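Local structure of probable manganase-dependent inorganic pyrophosphatase (Clostridium perfringens, 3L2B) at residues I17-A29 / I41-L54. The protein probably hydrolyses inorganic pyrophosphate to phosphate, with a regulatory region of CBS and DRTGG domains that binds the activator diadenosine tetraphosphate. Numbering follows the deposited sequence.
Sequences IAPLAPEVSLKMA and IPVADGNNHLLGML. With B4P (bis(adenosine)-5'-tetraphosphate), chain C.
Ile41 holds CG1 anti to the backbone N (chi1 -169°) and continues extended to CD1, which brings its side chain across that of Leu20 at about a right angle. Leu20 turns CG anti to its own carbonyl carbon. Its CD1 then lies 3.5 Å from Ile41 CG2, tight for two carbons, while Ile41 CD1 meets Leu20 CG. The backbones join here in a single parallel bridge between Leu20 and Val43. Leu20 N donates to Pro42 O (2.8 Å), in the carbonyl plane. Ala44 N returns a nearly straight bond to Leu20 O (2.9 Å, 169° at the hydrogen). Val43 CA makes a bent CA-H...O contact with Leu20 O. Pro19 packs CB on Ala44 CB, and its CG meets Asn48 OD1. Further along, Pro22 CG touches Leu51 CD1 at 3.7 Å. Leu51 and Gly52 form a classic beta bulge opposite Val43, whose O accepts from both amides. At the start of helix 26-35, Ala29 CB presses on Leu54 CD2 (3.4 Å). Next to Leu54, Met53 places SD 3.7 Å from N7A of the bound nucleotide. The chemistry implies a CBS-domain loop tied to the hairpin edge by two backbone bonds, with Leu20, Ile41, Ala29 and Leu54 as the buried apolar part and Met53 lining the adenine site.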
loop_
_atom_site.group_PDB
_atom_site.type_symbol
_atom_site.label_atom_id
_atom_site.label_comp_id
_atom_site.label_asym_id
_atom_site.label_seq_id
_atom_site.Cartn_x
_atom_site.Cartn_y
_atom_site.Cartn_z
ATOM N N ILE A 17 19.283 -15.700 -7.750
ATOM C CA ILE A 17 17.896 -15.235 -7.804
ATOM C C ILE A 17 17.623 -14.912 -9.231
ATOM O O ILE A 17 18.367 -14.142 -9.833
ATOM C CB ILE A 17 17.658 -13.920 -7.035
ATOM C CG1 ILE A 17 18.431 -13.856 -5.713
ATOM C CG2 ILE A 17 16.150 -13.697 -6.819
ATOM C CD1 ILE A 17 18.382 -12.461 -5.109
ATOM N N ALA A 18 16.567 -15.491 -9.773
ATOM C CA ALA A 18 16.101 -15.097 -11.104
ATOM C C ALA A 18 15.518 -13.685 -11.000
ATOM O O ALA A 18 14.605 -13.461 -10.223
ATOM C CB ALA A 18 15.040 -16.085 -11.644
ATOM N N PRO A 19 16.078 -12.728 -11.744
ATOM C CA PRO A 19 15.604 -11.332 -11.648
ATOM C C PRO A 19 14.276 -11.078 -12.308
ATOM O O PRO A 19 13.875 -11.802 -13.192
ATOM C CB PRO A 19 16.686 -10.527 -12.367
ATOM C CG PRO A 19 17.452 -11.521 -13.196
ATOM C CD PRO A 19 17.255 -12.877 -12.620
ATOM N N LEU A 20 13.608 -10.033 -11.844
ATOM C CA LEU A 20 12.361 -9.579 -12.441
ATOM C C LEU A 20 12.600 -8.775 -13.714
ATOM O O LEU A 20 13.528 -7.966 -13.808
ATOM C CB LEU A 20 11.608 -8.688 -11.449
ATOM C CG LEU A 20 11.162 -9.381 -10.166
ATOM C CD1 LEU A 20 10.456 -8.410 -9.273
ATOM C CD2 LEU A 20 10.252 -10.585 -10.484
ATOM N N ALA A 21 11.721 -8.989 -14.681
ATOM C CA ALA A 21 11.616 -8.111 -15.849
ATOM C C ALA A 21 11.062 -6.781 -15.361
ATOM O O ALA A 21 10.319 -6.753 -14.395
ATOM C CB ALA A 21 10.698 -8.719 -16.927
ATOM N N PRO A 22 11.442 -5.671 -16.002
ATOM C CA PRO A 22 11.082 -4.351 -15.446
ATOM C C PRO A 22 9.599 -3.965 -15.513
ATOM O O PRO A 22 9.134 -3.051 -14.778
ATOM C CB PRO A 22 11.903 -3.361 -16.293
ATOM C CG PRO A 22 12.297 -4.116 -17.559
ATOM C CD PRO A 22 12.244 -5.588 -17.245
ATOM N N GLU A 23 8.884 -4.642 -16.396
ATOM C CA GLU A 23 7.488 -4.319 -16.698
ATOM C C GLU A 23 6.543 -5.102 -15.796
ATOM O O GLU A 23 5.336 -4.872 -15.778
ATOM C CB GLU A 23 7.153 -4.576 -18.173
ATOM C CG GLU A 23 7.056 -6.063 -18.576
ATOM C CD GLU A 23 8.383 -6.682 -19.060
ATOM O OE1 GLU A 23 9.427 -5.969 -19.153
ATOM O OE2 GLU A 23 8.363 -7.901 -19.358
ATOM N N VAL A 24 7.114 -6.032 -15.055
ATOM C CA VAL A 24 6.357 -6.909 -14.163
ATOM C C VAL A 24 5.649 -6.068 -13.083
ATOM O O VAL A 24 6.215 -5.111 -12.572
ATOM C CB VAL A 24 7.297 -7.932 -13.486
ATOM C CG1 VAL A 24 6.664 -8.482 -12.258
ATOM C CG2 VAL A 24 7.681 -9.071 -14.477
ATOM N N SER A 25 4.406 -6.401 -12.783
ATOM C CA SER A 25 3.591 -5.619 -11.803
ATOM C C SER A 25 4.079 -5.792 -10.372
ATOM O O SER A 25 4.646 -6.829 -10.021
ATOM C CB SER A 25 2.128 -6.045 -11.824
ATOM O OG SER A 25 2.015 -7.331 -11.270
ATOM N N LEU A 26 3.797 -4.795 -9.546
ATOM C CA LEU A 26 4.095 -4.875 -8.091
ATOM C C LEU A 26 3.447 -6.066 -7.443
ATOM O O LEU A 26 4.012 -6.686 -6.535
ATOM C CB LEU A 26 3.626 -3.646 -7.359
ATOM C CG LEU A 26 4.362 -2.361 -7.689
ATOM C CD1 LEU A 26 3.894 -1.233 -6.725
ATOM C CD2 LEU A 26 5.860 -2.561 -7.654
ATOM N N LYS A 27 2.264 -6.400 -7.935
ATOM C CA LYS A 27 1.523 -7.543 -7.401
ATOM C C LYS A 27 2.289 -8.844 -7.627
ATOM O O LYS A 27 2.435 -9.678 -6.727
ATOM C CB LYS A 27 0.170 -7.668 -8.091
ATOM C CG LYS A 27 -0.772 -8.659 -7.428
ATOM C CD LYS A 27 -1.540 -9.473 -8.466
ATOM C CE LYS A 27 -2.682 -10.271 -7.837
ATOM N NZ LYS A 27 -3.276 -11.274 -8.794
ATOM N N MET A 28 2.692 -9.039 -8.879
ATOM C CA MET A 28 3.427 -10.252 -9.284
ATOM C C MET A 28 4.771 -10.307 -8.624
ATOM O O MET A 28 5.265 -11.376 -8.310
ATOM C CB MET A 28 3.634 -10.317 -10.809
ATOM C CG MET A 28 2.383 -10.695 -11.632
ATOM S SD MET A 28 2.726 -10.873 -13.433
ATOM C CE MET A 28 2.836 -9.151 -14.007
ATOM N N ALA A 29 5.377 -9.137 -8.439
ATOM C CA ALA A 29 6.710 -9.064 -7.862
ATOM C C ALA A 29 6.603 -9.572 -6.426
ATOM O O ALA A 29 7.378 -10.422 -5.986
ATOM C CB ALA A 29 7.286 -7.621 -7.914
ATOM N N ILE A 41 14.724 -8.092 -4.440
ATOM C CA ILE A 41 14.854 -8.866 -5.668
ATOM C C ILE A 41 15.328 -7.976 -6.801
ATOM O O ILE A 41 14.811 -6.877 -7.006
ATOM C CB ILE A 41 13.540 -9.574 -6.046
ATOM C CG1 ILE A 41 13.771 -10.591 -7.172
ATOM C CG2 ILE A 41 12.483 -8.557 -6.427
ATOM C CD1 ILE A 41 12.517 -11.361 -7.585
ATOM N N PRO A 42 16.363 -8.419 -7.515
ATOM C CA PRO A 42 16.903 -7.602 -8.608
ATOM C C PRO A 42 15.987 -7.513 -9.836
ATOM O O PRO A 42 15.220 -8.417 -10.151
ATOM C CB PRO A 42 18.225 -8.296 -8.932
ATOM C CG PRO A 42 18.015 -9.727 -8.499
ATOM C CD PRO A 42 17.100 -9.681 -7.324
ATOM N N VAL A 43 16.060 -6.373 -10.486
ATOM C CA VAL A 43 15.331 -6.130 -11.710
ATOM C C VAL A 43 16.355 -6.004 -12.845
ATOM O O VAL A 43 17.357 -5.290 -12.718
ATOM C CB VAL A 43 14.513 -4.845 -11.626
ATOM C CG1 VAL A 43 13.671 -4.667 -12.882
ATOM C CG2 VAL A 43 13.644 -4.828 -10.334
ATOM N N ALA A 44 16.100 -6.721 -13.935
ATOM C CA ALA A 44 17.049 -6.794 -15.077
ATOM C C ALA A 44 16.359 -6.723 -16.421
ATOM O O ALA A 44 15.237 -7.188 -16.572
ATOM C CB ALA A 44 17.867 -8.081 -15.012
ATOM N N ASP A 45 17.067 -6.158 -17.398
ATOM C CA ASP A 45 16.557 -6.046 -18.769
ATOM C C ASP A 45 16.604 -7.370 -19.511
ATOM O O ASP A 45 16.933 -8.413 -18.956
ATOM C CB ASP A 45 17.258 -4.926 -19.571
ATOM C CG ASP A 45 18.699 -5.241 -19.944
ATOM O OD1 ASP A 45 19.145 -6.404 -19.908
ATOM O OD2 ASP A 45 19.404 -4.273 -20.260
ATOM N N GLY A 46 16.274 -7.309 -20.794
ATOM C CA GLY A 46 16.142 -8.506 -21.599
ATOM C C GLY A 46 17.439 -9.247 -21.793
ATOM O O GLY A 46 17.428 -10.446 -22.042
ATOM N N ASN A 47 18.552 -8.528 -21.701
ATOM C CA ASN A 47 19.890 -9.132 -21.827
ATOM C C ASN A 47 20.440 -9.495 -20.460
ATOM O O ASN A 47 21.624 -9.853 -20.293
ATOM C CB ASN A 47 20.837 -8.183 -22.556
ATOM C CG ASN A 47 20.391 -7.916 -23.967
ATOM O OD1 ASN A 47 19.927 -8.824 -24.655
ATOM N ND2 ASN A 47 20.472 -6.664 -24.392
ATOM N N ASN A 48 19.541 -9.385 -19.490
ATOM C CA ASN A 48 19.803 -9.770 -18.121
ATOM C C ASN A 48 20.877 -8.861 -17.541
ATOM O O ASN A 48 21.677 -9.278 -16.732
ATOM C CB ASN A 48 20.212 -11.241 -18.062
ATOM C CG ASN A 48 19.954 -11.855 -16.719
ATOM O OD1 ASN A 48 18.843 -11.777 -16.188
ATOM N ND2 ASN A 48 20.977 -12.499 -16.156
ATOM N N HIS A 49 20.903 -7.623 -18.013
ATOM C CA HIS A 49 21.685 -6.566 -17.369
ATOM C C HIS A 49 20.844 -5.974 -16.209
ATOM O O HIS A 49 19.613 -5.966 -16.268
ATOM C CB HIS A 49 22.097 -5.485 -18.385
ATOM C CG HIS A 49 23.142 -5.941 -19.371
ATOM N ND1 HIS A 49 23.927 -5.064 -20.090
ATOM C CD2 HIS A 49 23.545 -7.186 -19.733
ATOM C CE1 HIS A 49 24.773 -5.748 -20.841
ATOM N NE2 HIS A 49 24.565 -7.038 -20.640
ATOM N N LEU A 50 21.524 -5.489 -15.167
ATOM C CA LEU A 50 20.868 -4.966 -13.958
ATOM C C LEU A 50 20.259 -3.587 -14.207
ATOM O O LEU A 50 20.912 -2.667 -14.657
ATOM C CB LEU A 50 21.845 -4.924 -12.757
ATOM C CG LEU A 50 21.246 -4.638 -11.345
ATOM C CD1 LEU A 50 20.226 -5.692 -10.883
ATOM C CD2 LEU A 50 22.371 -4.516 -10.330
ATOM N N LEU A 51 18.983 -3.451 -13.932
ATOM C CA LEU A 51 18.356 -2.127 -14.028
ATOM C C LEU A 51 18.135 -1.502 -12.643
ATOM O O LEU A 51 18.167 -0.291 -12.476
ATOM C CB LEU A 51 17.028 -2.220 -14.754
ATOM C CG LEU A 51 17.051 -2.506 -16.245
ATOM C CD1 LEU A 51 15.592 -2.641 -16.714
ATOM C CD2 LEU A 51 17.827 -1.431 -17.074
ATOM N N GLY A 52 17.915 -2.357 -11.655
ATOM C CA GLY A 52 17.665 -1.910 -10.279
ATOM C C GLY A 52 17.279 -3.024 -9.319
ATOM O O GLY A 52 17.525 -4.215 -9.562
ATOM N N MET A 53 16.648 -2.610 -8.228
ATOM C CA MET A 53 16.250 -3.518 -7.152
ATOM C C MET A 53 14.916 -3.118 -6.489
ATOM O O MET A 53 14.644 -1.938 -6.254
ATOM C CB MET A 53 17.348 -3.575 -6.096
ATOM C CG MET A 53 17.053 -4.548 -4.965
ATOM S SD MET A 53 18.060 -4.186 -3.491
ATOM C CE MET A 53 19.292 -5.498 -3.573
ATOM N N LEU A 54 14.110 -4.141 -6.236
ATOM C CA LEU A 54 12.832 -4.007 -5.571
ATOM C C LEU A 54 12.884 -4.504 -4.109
ATOM O O LEU A 54 13.295 -5.613 -3.827
ATOM C CB LEU A 54 11.755 -4.793 -6.317
ATOM C CG LEU A 54 10.353 -4.373 -5.838
ATOM C CD1 LEU A 54 10.036 -2.955 -6.308
ATOM C CD2 LEU A 54 9.275 -5.387 -6.252
HETATM P PA B4P C . 18.578 -3.092 4.180
HETATM O O1A B4P C . 19.288 -2.186 5.087
HETATM O O2A B4P C . 19.515 -4.122 3.406
HETATM O O3A B4P C . 17.429 -3.749 5.051
HETATM P PB B4P C . 16.615 -5.096 4.788
HETATM O O1B B4P C . 17.470 -6.279 4.986
HETATM O O2B B4P C . 15.885 -5.042 3.375
HETATM O O3B B4P C . 15.526 -4.942 5.953
HETATM P PG B4P C . 15.769 -5.486 7.441
HETATM O O1G B4P C . 17.151 -5.139 7.844
HETATM O O2G B4P C . 14.629 -5.028 8.445
HETATM O O3G B4P C . 15.560 -7.066 7.298
HETATM P PD B4P C . 15.541 -7.991 8.617
HETATM O O1D B4P C . 16.004 -9.347 8.281
HETATM O O2D B4P C . 16.378 -7.294 9.799
HETATM O O5E B4P C . 17.892 -2.188 3.061
HETATM C C5E B4P C . 16.764 -1.375 3.394
HETATM C C4E B4P C . 16.192 -0.842 2.087
HETATM O O4E B4P C . 17.226 -0.222 1.333
HETATM C C3E B4P C . 15.681 -1.969 1.218
HETATM O O3E B4P C . 14.290 -2.072 1.364
HETATM C C2E B4P C . 16.088 -1.616 -0.189
HETATM O O2E B4P C . 15.064 -0.878 -0.830
HETATM C C1E B4P C . 17.288 -0.719 -0.031
HETATM N N9A B4P C . 18.489 -1.523 -0.375
HETATM C C8A B4P C . 18.770 -2.776 0.065
HETATM N N7A B4P C . 19.943 -3.234 -0.464
HETATM C C5A B4P C . 20.435 -2.270 -1.251
HETATM C C6A B4P C . 21.615 -2.093 -2.099
HETATM N N6A B4P C . 22.541 -3.050 -2.201
HETATM N N1A B4P C . 21.749 -0.937 -2.787
HETATM C C2A B4P C . 20.834 0.044 -2.685
HETATM N N3A B4P C . 19.732 -0.059 -1.940
HETATM C C4A B4P C . 19.464 -1.159 -1.208
HETATM O O5F B4P C . 13.991 -7.990 8.960
HETATM C C5F B4P C . 13.075 -8.485 7.998
HETATM C C4F B4P C . 11.687 -8.339 8.564
HETATM O O4F B4P C . 11.553 -9.202 9.698
HETATM C C3F B4P C . 11.439 -6.921 9.023
HETATM O O3F B4P C . 10.695 -6.195 8.041
HETATM C C2F B4P C . 10.645 -7.093 10.309
HETATM O O2F B4P C . 9.282 -7.076 9.941
HETATM C C1F B4P C . 11.056 -8.472 10.827
HETATM N N9B B4P C . 12.052 -8.258 11.897
HETATM C C8B B4P C . 13.067 -7.371 11.910
HETATM N N7B B4P C . 13.739 -7.436 13.084
HETATM C C5B B4P C . 13.156 -8.365 13.848
HETATM C C6B B4P C . 13.367 -8.919 15.199
HETATM N N6B B4P C . 14.371 -8.480 15.981
HETATM N N1B B4P C . 12.528 -9.874 15.619
HETATM C C2B B4P C . 11.525 -10.328 14.856
HETATM N N3B B4P C . 11.264 -9.861 13.627
HETATM C C4B B4P C . 12.036 -8.893 13.072
#